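Local structure of putative type VI secretion protein (6SK0) at residues A[653-656]-A[657-661]; A[611-614]-A[615-619]. The protein forms the trimeric spike at the tip of the type VI secretion system, probably helps puncture target cells, and loads and inhibits a phospholipase effector. All coordinates share one frame; numbering follows the deposited sequence.

Contact 1. Residues A[653-656]-A[657-661]; sequences IMSG and DNTDI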
ATOM      1  N   ILE A 653       0.103  -6.419  -1.801  1.00 36.32           N
ATOM      2  CA  ILE A 653       1.282  -5.641  -2.133  1.00 36.32           C
ATOM      3  C   ILE A 653       2.409  -6.621  -2.396  1.00 36.32           C
ATOM      4  O   ILE A 653       2.770  -7.411  -1.517  1.00 36.32           O
ATOM      5  CB  ILE A 653       1.647  -4.650  -1.022  1.00 36.32           C
ATOM      6  CG1 ILE A 653       0.488  -3.691  -0.785  1.00 36.32           C
ATOM      7  CG2 ILE A 653       2.913  -3.902  -1.373  1.00 36.32           C
ATOM      8  CD1 ILE A 653       0.640  -2.861   0.431  1.00 36.32           C
ATOM      9  N   MET A 654       2.932  -6.597  -3.611  1.00 39.25           N
ATOM     10  CA  MET A 654       4.016  -7.468  -4.024  1.00 39.25           C
ATOM     11  C   MET A 654       5.193  -6.622  -4.468  1.00 39.25           C
ATOM     12  O   MET A 654       5.025  -5.620  -5.163  1.00 39.25           O
ATOM     13  CB  MET A 654       3.594  -8.401  -5.159  1.00 39.25           C
ATOM     14  CG  MET A 654       2.558  -9.425  -4.779  1.00 39.25           C
ATOM     15  SD  MET A 654       0.894  -8.753  -4.676  1.00 39.25           S
ATOM     16  CE  MET A 654      -0.070 -10.174  -5.187  1.00 39.25           C
ATOM     17  N   SER A 655       6.382  -7.024  -4.063  1.00 38.81           N
ATOM     18  CA  SER A 655       7.593  -6.362  -4.504  1.00 38.81           C
ATOM     19  C   SER A 655       8.622  -7.431  -4.799  1.00 38.81           C
ATOM     20  O   SER A 655       8.830  -8.330  -3.983  1.00 38.81           O
ATOM     21  CB  SER A 655       8.110  -5.380  -3.446  1.00 38.81           C
ATOM     22  OG  SER A 655       8.419  -6.044  -2.236  1.00 38.81           O
ATOM     23  N   GLY A 656       9.231  -7.358  -5.980  1.00 39.93           N
ATOM     24  CA  GLY A 656      10.398  -8.179  -6.234  1.00 39.93           C
ATOM     25  C   GLY A 656      11.521  -7.853  -5.274  1.00 39.93           C
ATOM     26  O   GLY A 656      12.247  -8.737  -4.825  1.00 39.93           O
ATOM     27  N   ASP A 657      11.687  -6.581  -4.972  1.00 41.40           N
ATOM     28  CA  ASP A 657      12.596  -6.082  -3.954  1.00 41.40           C
ATOM     29  C   ASP A 657      11.836  -5.868  -2.643  1.00 41.40           C
ATOM     30  O   ASP A 657      10.896  -6.595  -2.323  1.00 41.40           O
ATOM     31  CB  ASP A 657      13.312  -4.835  -4.465  1.00 41.40           C
ATOM     32  CG  ASP A 657      14.477  -5.175  -5.355  1.00 41.40           C
ATOM     33  OD1 ASP A 657      15.038  -4.257  -5.991  1.00 41.40           O
ATOM     34  OD2 ASP A 657      14.835  -6.366  -5.424  1.00 41.40           O
ATOM     35  N   ASN A 658      12.334  -4.961  -1.819  1.00 39.76           N
ATOM     36  CA  ASN A 658      11.728  -4.626  -0.545  1.00 39.76           C
ATOM     37  C   ASN A 658      10.314  -4.061  -0.683  1.00 39.76           C
ATOM     38  O   ASN A 658       9.918  -3.516  -1.707  1.00 39.76           O
ATOM     39  CB  ASN A 658      12.584  -3.600   0.179  1.00 39.76           C
ATOM     40  CG  ASN A 658      13.846  -4.176   0.739  1.00 39.76           C
ATOM     41  OD1 ASN A 658      14.103  -5.362   0.639  1.00 39.76           O
ATOM     42  ND2 ASN A 658      14.646  -3.323   1.347  1.00 39.76           N
ATOM     43  N   THR A 659       9.554  -4.195   0.391  1.00 37.60           N
ATOM     44  CA  THR A 659       8.370  -3.385   0.640  1.00 37.60           C
ATOM     45  C   THR A 659       8.690  -2.538   1.858  1.00 37.60           C
ATOM     46  O   THR A 659       8.787  -3.061   2.969  1.00 37.60           O
ATOM     47  CB  THR A 659       7.129  -4.242   0.878  1.00 37.60           C
ATOM     48  OG1 THR A 659       6.801  -4.963  -0.313  1.00 37.60           O
ATOM     49  CG2 THR A 659       5.955  -3.376   1.285  1.00 37.60           C
ATOM     50  N   ASP A 660       8.885  -1.243   1.650  1.00 39.69           N
ATOM     51  CA  ASP A 660       9.298  -0.322   2.701  1.00 39.69           C
ATOM     52  C   ASP A 660       8.117   0.540   3.099  1.00 39.69           C
ATOM     53  O   ASP A 660       7.449   1.120   2.242  1.00 39.69           O
ATOM     54  CB  ASP A 660      10.446   0.586   2.258  1.00 39.69           C
ATOM     55  CG  ASP A 660      11.499  -0.147   1.486  1.00 39.69           C
ATOM     56  OD1 ASP A 660      12.591   0.411   1.230  1.00 39.69           O
ATOM     57  OD2 ASP A 660      11.225  -1.268   1.069  1.00 39.69           O
ATOM     58  N   ILE A 661       7.871   0.630   4.391  1.00 36.63           N
ATOM     59  CA  ILE A 661       6.882   1.539   4.932  1.00 36.63           C
ATOM     60  C   ILE A 661       7.611   2.524   5.822  1.00 36.63           C
ATOM     61  O   ILE A 661       8.335   2.127   6.742  1.00 36.63           O
ATOM     62  CB  ILE A 661       5.776   0.807   5.696  1.00 36.63           C
ATOM     63  CG1 ILE A 661       5.018  -0.117   4.746  1.00 36.63           C
ATOM     64  CG2 ILE A 661       4.849   1.803   6.347  1.00 36.63           C
ATOM     65  CD1 ILE A 661       3.956  -0.918   5.409  1.00 36.63           C
TER
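The corner between strands 651-655 and 659-663, a turn in the intertwined, three-chain beta-prism of the VgrG spike, is pinned by the hydroxyls of Ser-655 and Thr-659. It illustrates how a chain that changes direction can use the last residue of one strand and the first of the next to tie the bend from within. Ser-655 OG gives its proton to Asp-657 O at 2.5 Å, a short bond that closes over the loop. The hydroxyl comes to the carbonyl from the side, at a C=O...OG angle of 129° and 47° above its plane. At the same time Ser-655 OG accepts the hydroxyl of Thr-659, whose OG1 lies 2.7 Å away. One serine oxygen is therefore gripped twice, as donor and as acceptor, which fixes its rotation. With a first torsion of 61°, the serine hydroxyl sits between its own backbone N and carbonyl carbon, and from there it looks into the bend. Asn-658 O also comes near, 3.0 Å from Ser-655 OG, adding another carbonyl to the crowd inside the turn. Further back, the methyls Ile-653 CG2 and Thr-659 CG2 meet at 4.1 Å, an apolar lining beside the hydroxyl chain. The two side chains lie obliquely across each other. The alternation of a strand explains the division of labour: Ile-653 and Ser-655 face the inside of the corner, whereas Met-654 leaves on the reverse side. There Met-654 packs on Ala-587 and Ala-591 of helix 578-600. Both strands continue in parallel beta ladders with strands of the second and third subunits, and Asp-660 OD1 accepts the backbone N-H of Asp-607 of the second subunit, so the corner lies in walls built from all three chains.

Contact 2. Residues A[611-614]-A[615-619]; sequences QQRL and NASLT
Arg-613 and Ser-617, one turn apart near the C-terminal end of helix 608-618, share a doubly used carbonyl, set among ordinary alpha-helical i to i+4 bonds. Asn-615 N reaches Gln-611 O at 2.9 Å, Ala-616 N reaches Gln-612 O at 3.0 Å, and Leu-618 N reaches Leu-614 O at 2.9 Å. Arg-613 O does more. It takes the N-H of Ser-617 at 2.9 Å and also the hydroxyl, with Ser-617 OG 3.1 Å away. These two donors come from opposite faces of the carbonyl plane, the hydroxyl standing 38° out of it. A chi1 of -66°, with OG anti to the carbonyl carbon and beside the backbone N, brings the Ser-617 hydroxyl to Arg-613 O. The principle is familiar: a helical serine can satisfy its hydroxyl on the preceding turn. The longer polar side chains find their partners beyond the two segments. Arg-613 forms a salt bridge through NH2 with Glu-649 and bonds through NH1 to Ser-609 OG, while Gln-612 OE1 accepts from Arg-592. Gln-611 OE1 accepts from NE, and Asn-615 OD1 from NH1, of Arg-643 of the second subunit; Gln-611 NE2 donates to Leu-642 O of that subunit, and Asn-615 ND2 makes a weak bond to Leu-584 O. Between the two segments the apolar contact is Leu-614 with Leu-618, whose CD1 meets both CG and CD1 of Leu-614, CD1 to CD1 at 3.6 Å; Leu-618 packs further on Leu-584 of helix 578-600. At Thr-619, where helical backbone angles end, the double use of a carbonyl recurs: Asn-615 O accepts Thr-619 N at 2.9 Å from one face of its plane and Thr-619 OG1 at 2.7 Å from the other.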
ATOM      1  N   GLN A 611      -6.535 -12.690  -5.423  1.00 41.90           N
ATOM      2  CA  GLN A 611      -5.499 -12.168  -6.308  1.00 41.90           C
ATOM      3  C   GLN A 611      -5.460 -12.923  -7.633  1.00 41.90           C
ATOM      4  O   GLN A 611      -5.232 -12.325  -8.686  1.00 41.90           O
ATOM      5  CB  GLN A 611      -4.142 -12.213  -5.609  1.00 41.90           C
ATOM      6  CG  GLN A 611      -4.027 -11.265  -4.421  1.00 41.90           C
ATOM      7  CD  GLN A 611      -4.266  -9.810  -4.790  1.00 41.90           C
ATOM      8  OE1 GLN A 611      -3.906  -9.366  -5.872  1.00 41.90           O
ATOM      9  NE2 GLN A 611      -4.874  -9.065  -3.885  1.00 41.90           N
ATOM     10  N   GLN A 612      -5.681 -14.235  -7.601  1.00 43.45           N
ATOM     11  CA  GLN A 612      -5.803 -15.003  -8.834  1.00 43.45           C
ATOM     12  C   GLN A 612      -7.015 -14.550  -9.636  1.00 43.45           C
ATOM     13  O   GLN A 612      -6.945 -14.388 -10.861  1.00 43.45           O
ATOM     14  CB  GLN A 612      -5.894 -16.491  -8.498  1.00 43.45           C
ATOM     15  CG  GLN A 612      -5.855 -17.407  -9.683  1.00 43.45           C
ATOM     16  CD  GLN A 612      -4.472 -17.933  -9.949  1.00 43.45           C
ATOM     17  OE1 GLN A 612      -3.684 -18.143  -9.032  1.00 43.45           O
ATOM     18  NE2 GLN A 612      -4.163 -18.142 -11.212  1.00 43.45           N
ATOM     19  N   ARG A 613      -8.130 -14.318  -8.951  1.00 43.60           N
ATOM     20  CA  ARG A 613      -9.307 -13.771  -9.607  1.00 43.60           C
ATOM     21  C   ARG A 613      -9.031 -12.384 -10.171  1.00 43.60           C
ATOM     22  O   ARG A 613      -9.520 -12.039 -11.247  1.00 43.60           O
ATOM     23  CB  ARG A 613     -10.464 -13.738  -8.617  1.00 43.60           C
ATOM     24  CG  ARG A 613     -11.800 -13.371  -9.195  1.00 43.60           C
ATOM     25  CD  ARG A 613     -12.923 -13.848  -8.286  1.00 43.60           C
ATOM     26  NE  ARG A 613     -12.739 -13.435  -6.896  1.00 43.60           N
ATOM     27  CZ  ARG A 613     -12.300 -14.232  -5.925  1.00 43.60           C
ATOM     28  NH1 ARG A 613     -11.985 -15.490  -6.188  1.00 43.60           N
ATOM     29  NH2 ARG A 613     -12.165 -13.767  -4.694  1.00 43.60           N
ATOM     30  N   LEU A 614      -8.245 -11.578  -9.461  1.00 41.35           N
ATOM     31  CA  LEU A 614      -7.879 -10.264  -9.967  1.00 41.35           C
ATOM     32  C   LEU A 614      -7.037 -10.378 -11.226  1.00 41.35           C
ATOM     33  O   LEU A 614      -7.204  -9.594 -12.158  1.00 41.35           O
ATOM     34  CB  LEU A 614      -7.133  -9.474  -8.896  1.00 41.35           C
ATOM     35  CG  LEU A 614      -6.723  -8.053  -9.285  1.00 41.35           C
ATOM     36  CD1 LEU A 614      -7.956  -7.213  -9.572  1.00 41.35           C
ATOM     37  CD2 LEU A 614      -5.876  -7.413  -8.199  1.00 41.35           C
ATOM     38  N   ASN A 615      -6.113 -11.335 -11.255  1.00 42.39           N
ATOM     39  CA  ASN A 615      -5.352 -11.590 -12.470  1.00 42.39           C
ATOM     40  C   ASN A 615      -6.285 -11.913 -13.626  1.00 42.39           C
ATOM     41  O   ASN A 615      -6.159 -11.347 -14.715  1.00 42.39           O
ATOM     42  CB  ASN A 615      -4.360 -12.729 -12.246  1.00 42.39           C
ATOM     43  CG  ASN A 615      -2.949 -12.237 -12.039  1.00 42.39           C
ATOM     44  OD1 ASN A 615      -2.713 -11.309 -11.282  1.00 42.39           O
ATOM     45  ND2 ASN A 615      -2.003 -12.857 -12.717  1.00 42.39           N
ATOM     46  N   ALA A 616      -7.243 -12.809 -13.395  1.00 42.75           N
ATOM     47  CA  ALA A 616      -8.196 -13.150 -14.446  1.00 42.75           C
ATOM     48  C   ALA A 616      -8.988 -11.927 -14.899  1.00 42.75           C
ATOM     49  O   ALA A 616      -9.182 -11.712 -16.097  1.00 42.75           O
ATOM     50  CB  ALA A 616      -9.134 -14.253 -13.970  1.00 42.75           C
ATOM     51  N   SER A 617      -9.423 -11.100 -13.951  1.00 42.06           N
ATOM     52  CA  SER A 617     -10.237  -9.934 -14.272  1.00 42.06           C
ATOM     53  C   SER A 617      -9.446  -8.901 -15.066  1.00 42.06           C
ATOM     54  O   SER A 617      -9.943  -8.351 -16.051  1.00 42.06           O
ATOM     55  CB  SER A 617     -10.778  -9.305 -12.991  1.00 42.06           C
ATOM     56  OG  SER A 617     -11.691 -10.159 -12.344  1.00 42.06           O
ATOM     57  N   LEU A 618      -8.211  -8.630 -14.651  1.00 41.90           N
ATOM     58  CA  LEU A 618      -7.446  -7.533 -15.227  1.00 41.90           C
ATOM     59  C   LEU A 618      -6.756  -7.928 -16.518  1.00 41.90           C
ATOM     60  O   LEU A 618      -6.527  -7.065 -17.368  1.00 41.90           O
ATOM     61  CB  LEU A 618      -6.411  -7.025 -14.228  1.00 41.90           C
ATOM     62  CG  LEU A 618      -6.930  -6.382 -12.944  1.00 41.90           C
ATOM     63  CD1 LEU A 618      -5.764  -5.894 -12.114  1.00 41.90           C
ATOM     64  CD2 LEU A 618      -7.899  -5.250 -13.239  1.00 41.90           C
ATOM     65  N   THR A 619      -6.406  -9.200 -16.685  1.00 43.92           N
ATOM     66  CA  THR A 619      -5.815  -9.645 -17.936  1.00 43.92           C
ATOM     67  C   THR A 619      -6.796  -9.406 -19.067  1.00 43.92           C
ATOM     68  O   THR A 619      -7.892  -9.969 -19.076  1.00 43.92           O
ATOM     69  CB  THR A 619      -5.436 -11.120 -17.850  1.00 43.92           C
ATOM     70  OG1 THR A 619      -4.450 -11.291 -16.831  1.00 43.92           O
ATOM     71  CG2 THR A 619      -4.870 -11.597 -19.167  1.00 43.92           C
TER

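Overall arrangement
Contact 2 comes first along the chain, in helix 608-618, and contact 1 follows at the corner between strands 651-655 and 659-663, with centres about 20 Å apart. They nevertheless meet: Met-654 CE of contact 1 lies 4.0 Å from Gln-611 OE1 of contact 2. Helix 578-600 also joins them, since Met-654 packs on it from the prism side and Leu-618 from the neighbouring helix. Both contacts touch the second subunit, one mainly through a shared beta ladder, the other through side chains reaching Arg-643 of that subunit. Helical layer and strand-built spike are thus joined within each chain and between chains, consistent with a trimeric puncturing spike.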